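Local coordinates for NADB-Rossmann Superfamily protein (Streptococcus agalactiae, PDB 3LEC), which probably methylates N1 of an adenine in tRNA and binds a zinc ion in the crystal, at residues Val15-Val28 against Leu82-Ile96. Sequence-based numbering, arbitrary orientation. Where two conformers were deposited one is given.
Sequences VANYVPKGARLLDV and LSAFEEADNIDTITI
The guanidinium of Arg24 meets Asp89 O edge-on and in its own plane: NE donates over 3.0 Å and NH2 over 2.8 Å to that one carbonyl oxygen, NH2 coming from above the carbonyl plane. A bend at chi3 (57°) swings NE and the guanidinium back towards Asp89 O; Arg24 CD lies 3.2 Å from Asn90 O. Arginine suits the place because its flat, multi-donor end can serve a backbone oxygen at the end of the 3-10 segment 87-89. Asp89 turns its carboxylate elsewhere, to Glu86 N and a salt bridge with Arg77. The Asp92 carboxylate, 73° from the guanidinium plane, instead takes Arg24 N on the syn side of OD1, while its OD2 uses the anti lone pair for Thr93 OG1. The Phe85 ring is approached obliquely by Leu26 CD2, 3.5 Å from Phe85 CD2; the other branch of the leucine, CD1, rests on Ala84 CB, whose small size makes room for it.

Strands 23-28 and 93-99 are central neighbours in the class I methyltransferase fold (order 3-2-1-4-5-7-6, the seventh strand antiparallel), joined by a parallel ladder: Leu26 N to Thr93 O, Thr95 N to Leu26 O, Val28 N to Thr95 O. At its start Arg24 O accepts from both Asp92 N and Thr93 N. Leu26, Val28 and Ile94 share one face, where Val28 CG2 lies 3.6 Å from Leu82 CD2. On the other face the Thr95 hydroxyl donates to Asp27 OD1 (2.8 Å) from above the carboxylate plane, and Ser30 engages OD2. Threonine fits because its opposite branch, CG2, gives a methyl to Val15 CG1 at 3.9 Å.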
loop_
_atom_site.group_PDB
_atom_site.type_symbol
_atom_site.label_atom_id
_atom_site.label_comp_id
_atom_site.label_asym_id
_atom_site.label_seq_id
_atom_site.Cartn_x
_atom_site.Cartn_y
_atom_site.Cartn_z
ATOM N N VAL A 15 -3.475 7.109 3.929
ATOM C CA VAL A 15 -4.252 6.231 3.058
ATOM C C VAL A 15 -5.715 6.726 2.943
ATOM O O VAL A 15 -6.232 6.851 1.845
ATOM C CB VAL A 15 -4.224 4.760 3.539
ATOM C CG1 VAL A 15 -5.158 3.885 2.715
ATOM C CG2 VAL A 15 -2.821 4.211 3.443
ATOM N N ALA A 16 -6.377 6.965 4.074
ATOM C CA ALA A 16 -7.780 7.469 4.072
ATOM C C ALA A 16 -7.953 8.724 3.218
ATOM O O ALA A 16 -8.977 8.861 2.555
ATOM C CB ALA A 16 -8.261 7.751 5.496
ATOM N N ASN A 17 -6.951 9.612 3.230
ATOM C CA ASN A 17 -7.036 10.888 2.493
ATOM C C ASN A 17 -7.194 10.678 0.982
ATOM O O ASN A 17 -7.665 11.579 0.300
ATOM C CB ASN A 17 -5.813 11.793 2.725
ATOM C CG ASN A 17 -5.652 12.232 4.176
ATOM O OD1 ASN A 17 -4.550 12.571 4.611
ATOM N ND2 ASN A 17 -6.733 12.219 4.925
ATOM N N TYR A 18 -6.768 9.512 0.486
ATOM C CA TYR A 18 -6.835 9.172 -0.938
ATOM C C TYR A 18 -8.051 8.341 -1.352
ATOM O O TYR A 18 -8.227 8.067 -2.536
ATOM C CB TYR A 18 -5.575 8.452 -1.398
ATOM C CG TYR A 18 -4.348 9.304 -1.519
ATOM C CD1 TYR A 18 -4.245 10.299 -2.490
ATOM C CD2 TYR A 18 -3.263 9.087 -0.675
ATOM C CE1 TYR A 18 -3.071 11.080 -2.605
ATOM C CE2 TYR A 18 -2.102 9.850 -0.791
ATOM C CZ TYR A 18 -2.019 10.836 -1.747
ATOM O OH TYR A 18 -0.852 11.567 -1.839
ATOM N N VAL A 19 -8.884 7.955 -0.391
ATOM C CA VAL A 19 -10.087 7.176 -0.702
ATOM C C VAL A 19 -11.128 8.176 -1.173
ATOM O O VAL A 19 -11.387 9.169 -0.480
ATOM C CB VAL A 19 -10.607 6.399 0.528
ATOM C CG1 VAL A 19 -11.849 5.564 0.172
ATOM C CG2 VAL A 19 -9.505 5.498 1.065
ATOM N N PRO A 20 -11.673 7.955 -2.384
ATOM C CA PRO A 20 -12.630 8.887 -2.954
ATOM C C PRO A 20 -13.859 8.999 -2.069
ATOM O O PRO A 20 -14.303 7.999 -1.511
ATOM C CB PRO A 20 -13.027 8.207 -4.276
ATOM C CG PRO A 20 -11.855 7.399 -4.644
ATOM C CD PRO A 20 -11.408 6.838 -3.304
ATOM N N LYS A 21 -14.423 10.205 -1.982
ATOM C CA LYS A 21 -15.710 10.397 -1.312
ATOM C C LYS A 21 -16.787 9.487 -1.895
ATOM O O LYS A 21 -16.892 9.339 -3.120
ATOM C CB LYS A 21 -16.170 11.853 -1.456
ATOM C CG LYS A 21 -15.208 12.860 -0.892
ATOM C CD LYS A 21 -15.263 12.852 0.623
ATOM C CE LYS A 21 -14.661 14.112 1.183
ATOM N NZ LYS A 21 -14.355 13.877 2.599
ATOM N N GLY A 22 -17.578 8.881 -1.017
ATOM C CA GLY A 22 -18.696 8.037 -1.443
ATOM C C GLY A 22 -18.252 6.633 -1.865
ATOM O O GLY A 22 -19.080 5.837 -2.326
ATOM N N ALA A 23 -16.956 6.317 -1.717
ATOM C CA ALA A 23 -16.450 4.994 -2.122
ATOM C C ALA A 23 -17.162 3.854 -1.408
ATOM O O ALA A 23 -17.666 4.004 -0.287
ATOM C CB ALA A 23 -14.917 4.871 -1.902
ATOM N N ARG A 24 -17.205 2.718 -2.086
ATOM C CA ARG A 24 -17.610 1.455 -1.503
ATOM C C ARG A 24 -16.312 0.668 -1.526
ATOM O O ARG A 24 -15.779 0.377 -2.584
ATOM C CB ARG A 24 -18.695 0.816 -2.351
ATOM C CG ARG A 24 -19.929 1.674 -2.473
ATOM C CD ARG A 24 -21.022 1.001 -3.322
ATOM N NE ARG A 24 -21.414 -0.321 -2.795
ATOM C CZ ARG A 24 -22.317 -0.541 -1.842
ATOM N NH1 ARG A 24 -22.984 0.463 -1.290
ATOM N NH2 ARG A 24 -22.567 -1.789 -1.452
ATOM N N LEU A 25 -15.793 0.384 -0.338
ATOM C CA LEU A 25 -14.385 0.041 -0.134
ATOM C C LEU A 25 -14.240 -1.370 0.386
ATOM O O LEU A 25 -15.012 -1.775 1.249
ATOM C CB LEU A 25 -13.803 0.989 0.921
ATOM C CG LEU A 25 -12.418 0.694 1.510
ATOM C CD1 LEU A 25 -11.348 0.985 0.502
ATOM C CD2 LEU A 25 -12.189 1.510 2.775
ATOM N N LEU A 26 -13.258 -2.099 -0.140
ATOM C CA LEU A 26 -12.734 -3.293 0.532
ATOM C C LEU A 26 -11.333 -3.022 1.088
ATOM O O LEU A 26 -10.415 -2.631 0.343
ATOM C CB LEU A 26 -12.721 -4.499 -0.412
ATOM C CG LEU A 26 -11.866 -5.713 -0.013
ATOM C CD1 LEU A 26 -12.479 -6.571 1.126
ATOM C CD2 LEU A 26 -11.532 -6.569 -1.205
ATOM N N ASP A 27 -11.181 -3.268 2.392
ATOM C CA ASP A 27 -9.879 -3.169 3.079
ATOM C C ASP A 27 -9.393 -4.582 3.318
ATOM O O ASP A 27 -9.939 -5.296 4.160
ATOM C CB ASP A 27 -10.035 -2.441 4.423
ATOM C CG ASP A 27 -8.698 -1.942 5.002
ATOM O OD1 ASP A 27 -7.680 -1.952 4.276
ATOM O OD2 ASP A 27 -8.668 -1.535 6.194
ATOM N N VAL A 28 -8.374 -4.982 2.564
ATOM C CA VAL A 28 -7.880 -6.356 2.603
ATOM C C VAL A 28 -6.904 -6.526 3.752
ATOM O O VAL A 28 -5.887 -5.827 3.809
ATOM C CB VAL A 28 -7.159 -6.720 1.311
ATOM C CG1 VAL A 28 -6.762 -8.202 1.344
ATOM C CG2 VAL A 28 -8.047 -6.430 0.137
ATOM N N LEU A 82 -8.847 -11.250 -2.061
ATOM C CA LEU A 82 -9.902 -10.541 -2.741
ATOM C C LEU A 82 -11.216 -11.329 -2.821
ATOM O O LEU A 82 -12.180 -10.808 -3.329
ATOM C CB LEU A 82 -9.457 -10.051 -4.117
ATOM C CG LEU A 82 -8.152 -9.226 -4.183
ATOM C CD1 LEU A 82 -8.138 -8.468 -5.468
ATOM C CD2 LEU A 82 -7.968 -8.264 -3.010
ATOM N N SER A 83 -11.244 -12.569 -2.329
ATOM C CA SER A 83 -12.482 -13.352 -2.209
ATOM C C SER A 83 -13.430 -12.722 -1.181
ATOM O O SER A 83 -14.593 -13.124 -1.058
ATOM C CB SER A 83 -12.174 -14.799 -1.786
ATOM O OG SER A 83 -11.511 -15.525 -2.810
ATOM N N ALA A 84 -12.920 -11.747 -0.419
ATOM C CA ALA A 84 -13.713 -11.055 0.597
ATOM C C ALA A 84 -14.801 -10.173 -0.041
ATOM O O ALA A 84 -15.611 -9.598 0.654
ATOM C CB ALA A 84 -12.832 -10.215 1.481
ATOM N N PHE A 85 -14.806 -10.042 -1.358
ATOM C CA PHE A 85 -15.931 -9.320 -1.995
ATOM C C PHE A 85 -16.521 -10.025 -3.205
ATOM O O PHE A 85 -15.926 -10.962 -3.733
ATOM C CB PHE A 85 -15.611 -7.841 -2.286
ATOM C CG PHE A 85 -14.886 -7.605 -3.591
ATOM C CD1 PHE A 85 -15.535 -6.983 -4.648
ATOM C CD2 PHE A 85 -13.562 -7.979 -3.744
ATOM C CE1 PHE A 85 -14.866 -6.752 -5.856
ATOM C CE2 PHE A 85 -12.886 -7.760 -4.929
ATOM C CZ PHE A 85 -13.544 -7.152 -6.000
ATOM N N GLU A 86 -17.711 -9.569 -3.606
ATOM C CA GLU A 86 -18.461 -10.162 -4.711
ATOM C C GLU A 86 -18.985 -9.054 -5.592
ATOM O O GLU A 86 -19.043 -7.904 -5.176
ATOM C CB GLU A 86 -19.668 -10.932 -4.171
ATOM C CG GLU A 86 -19.382 -12.332 -3.703
ATOM C CD GLU A 86 -20.659 -13.155 -3.599
ATOM O OE1 GLU A 86 -21.617 -12.686 -2.950
ATOM O OE2 GLU A 86 -20.689 -14.277 -4.156
ATOM N N GLU A 87 -19.410 -9.401 -6.808
ATOM C CA GLU A 87 -20.091 -8.421 -7.680
ATOM C C GLU A 87 -21.210 -7.604 -6.990
ATOM O O GLU A 87 -21.291 -6.362 -7.149
ATOM C CB GLU A 87 -20.628 -9.140 -8.925
ATOM C CG GLU A 87 -21.363 -8.246 -9.956
ATOM C CD GLU A 87 -22.063 -9.064 -11.045
ATOM O OE1 GLU A 87 -22.050 -10.310 -10.961
ATOM O OE2 GLU A 87 -22.616 -8.464 -11.996
ATOM N N ALA A 88 -22.067 -8.297 -6.232
ATOM C CA ALA A 88 -23.229 -7.688 -5.576
ATOM C C ALA A 88 -22.866 -6.595 -4.594
ATOM O O ALA A 88 -23.714 -5.793 -4.213
ATOM C CB ALA A 88 -24.114 -8.763 -4.890
ATOM N N ASP A 89 -21.593 -6.573 -4.194
ATOM C CA ASP A 89 -21.098 -5.612 -3.219
ATOM C C ASP A 89 -20.835 -4.252 -3.843
ATOM O O ASP A 89 -20.805 -3.233 -3.140
ATOM C CB ASP A 89 -19.816 -6.151 -2.579
ATOM C CG ASP A 89 -20.081 -7.259 -1.588
ATOM O OD1 ASP A 89 -21.071 -7.157 -0.824
ATOM O OD2 ASP A 89 -19.284 -8.221 -1.557
ATOM N N ASN A 90 -20.664 -4.242 -5.163
ATOM C CA ASN A 90 -20.428 -3.020 -5.928
ATOM C C ASN A 90 -19.249 -2.205 -5.378
ATOM O O ASN A 90 -19.383 -1.007 -5.153
ATOM C CB ASN A 90 -21.705 -2.154 -5.962
ATOM C CG ASN A 90 -21.624 -1.026 -6.981
ATOM O OD1 ASN A 90 -20.809 -1.071 -7.908
ATOM N ND2 ASN A 90 -22.473 -0.009 -6.817
ATOM N N ILE A 91 -18.123 -2.878 -5.136
ATOM C CA ILE A 91 -16.901 -2.236 -4.630
ATOM C C ILE A 91 -16.205 -1.492 -5.760
ATOM O O ILE A 91 -16.051 -2.032 -6.843
ATOM C CB ILE A 91 -15.933 -3.287 -4.037
ATOM C CG1 ILE A 91 -16.607 -4.018 -2.863
ATOM C CG2 ILE A 91 -14.609 -2.656 -3.619
ATOM C CD1 ILE A 91 -17.042 -3.119 -1.673
ATOM N N ASP A 92 -15.812 -0.254 -5.494
ATOM C CA ASP A 92 -15.096 0.543 -6.475
ATOM C C ASP A 92 -13.682 0.858 -5.999
ATOM O O ASP A 92 -12.869 1.334 -6.783
ATOM C CB ASP A 92 -15.864 1.828 -6.792
ATOM C CG ASP A 92 -16.265 2.598 -5.539
ATOM O OD1 ASP A 92 -17.477 2.747 -5.311
ATOM O OD2 ASP A 92 -15.388 3.059 -4.788
ATOM N N THR A 93 -13.392 0.599 -4.721
ATOM C CA THR A 93 -12.065 0.914 -4.163
ATOM C C THR A 93 -11.538 -0.204 -3.256
ATOM O O THR A 93 -12.274 -0.734 -2.425
ATOM C CB THR A 93 -12.077 2.215 -3.325
ATOM O OG1 THR A 93 -12.676 3.286 -4.063
ATOM C CG2 THR A 93 -10.668 2.620 -2.917
ATOM N N ILE A 94 -10.252 -0.507 -3.380
ATOM C CA ILE A 94 -9.583 -1.527 -2.560
ATOM C C ILE A 94 -8.363 -0.891 -1.894
ATOM O O ILE A 94 -7.594 -0.177 -2.541
ATOM C CB ILE A 94 -9.189 -2.747 -3.400
ATOM C CG1 ILE A 94 -10.457 -3.443 -3.955
ATOM C CG2 ILE A 94 -8.329 -3.750 -2.591
ATOM C CD1 ILE A 94 -10.149 -4.648 -4.870
ATOM N N THR A 95 -8.221 -1.104 -0.591
ATOM C CA THR A 95 -7.004 -0.709 0.119
ATOM C C THR A 95 -6.281 -1.974 0.606
ATOM O O THR A 95 -6.913 -2.932 1.056
ATOM C CB THR A 95 -7.297 0.237 1.303
ATOM O OG1 THR A 95 -8.330 -0.315 2.130
ATOM C CG2 THR A 95 -7.741 1.636 0.814
ATOM N N ILE A 96 -4.956 -1.991 0.483
ATOM C CA ILE A 96 -4.148 -3.073 1.067
ATOM C C ILE A 96 -2.941 -2.431 1.723
ATOM O O ILE A 96 -2.142 -1.810 1.033
ATOM C CB ILE A 96 -3.676 -4.128 0.031
ATOM C CG1 ILE A 96 -4.825 -4.582 -0.891
ATOM C CG2 ILE A 96 -3.041 -5.324 0.749
ATOM C CD1 ILE A 96 -4.368 -5.411 -2.100
#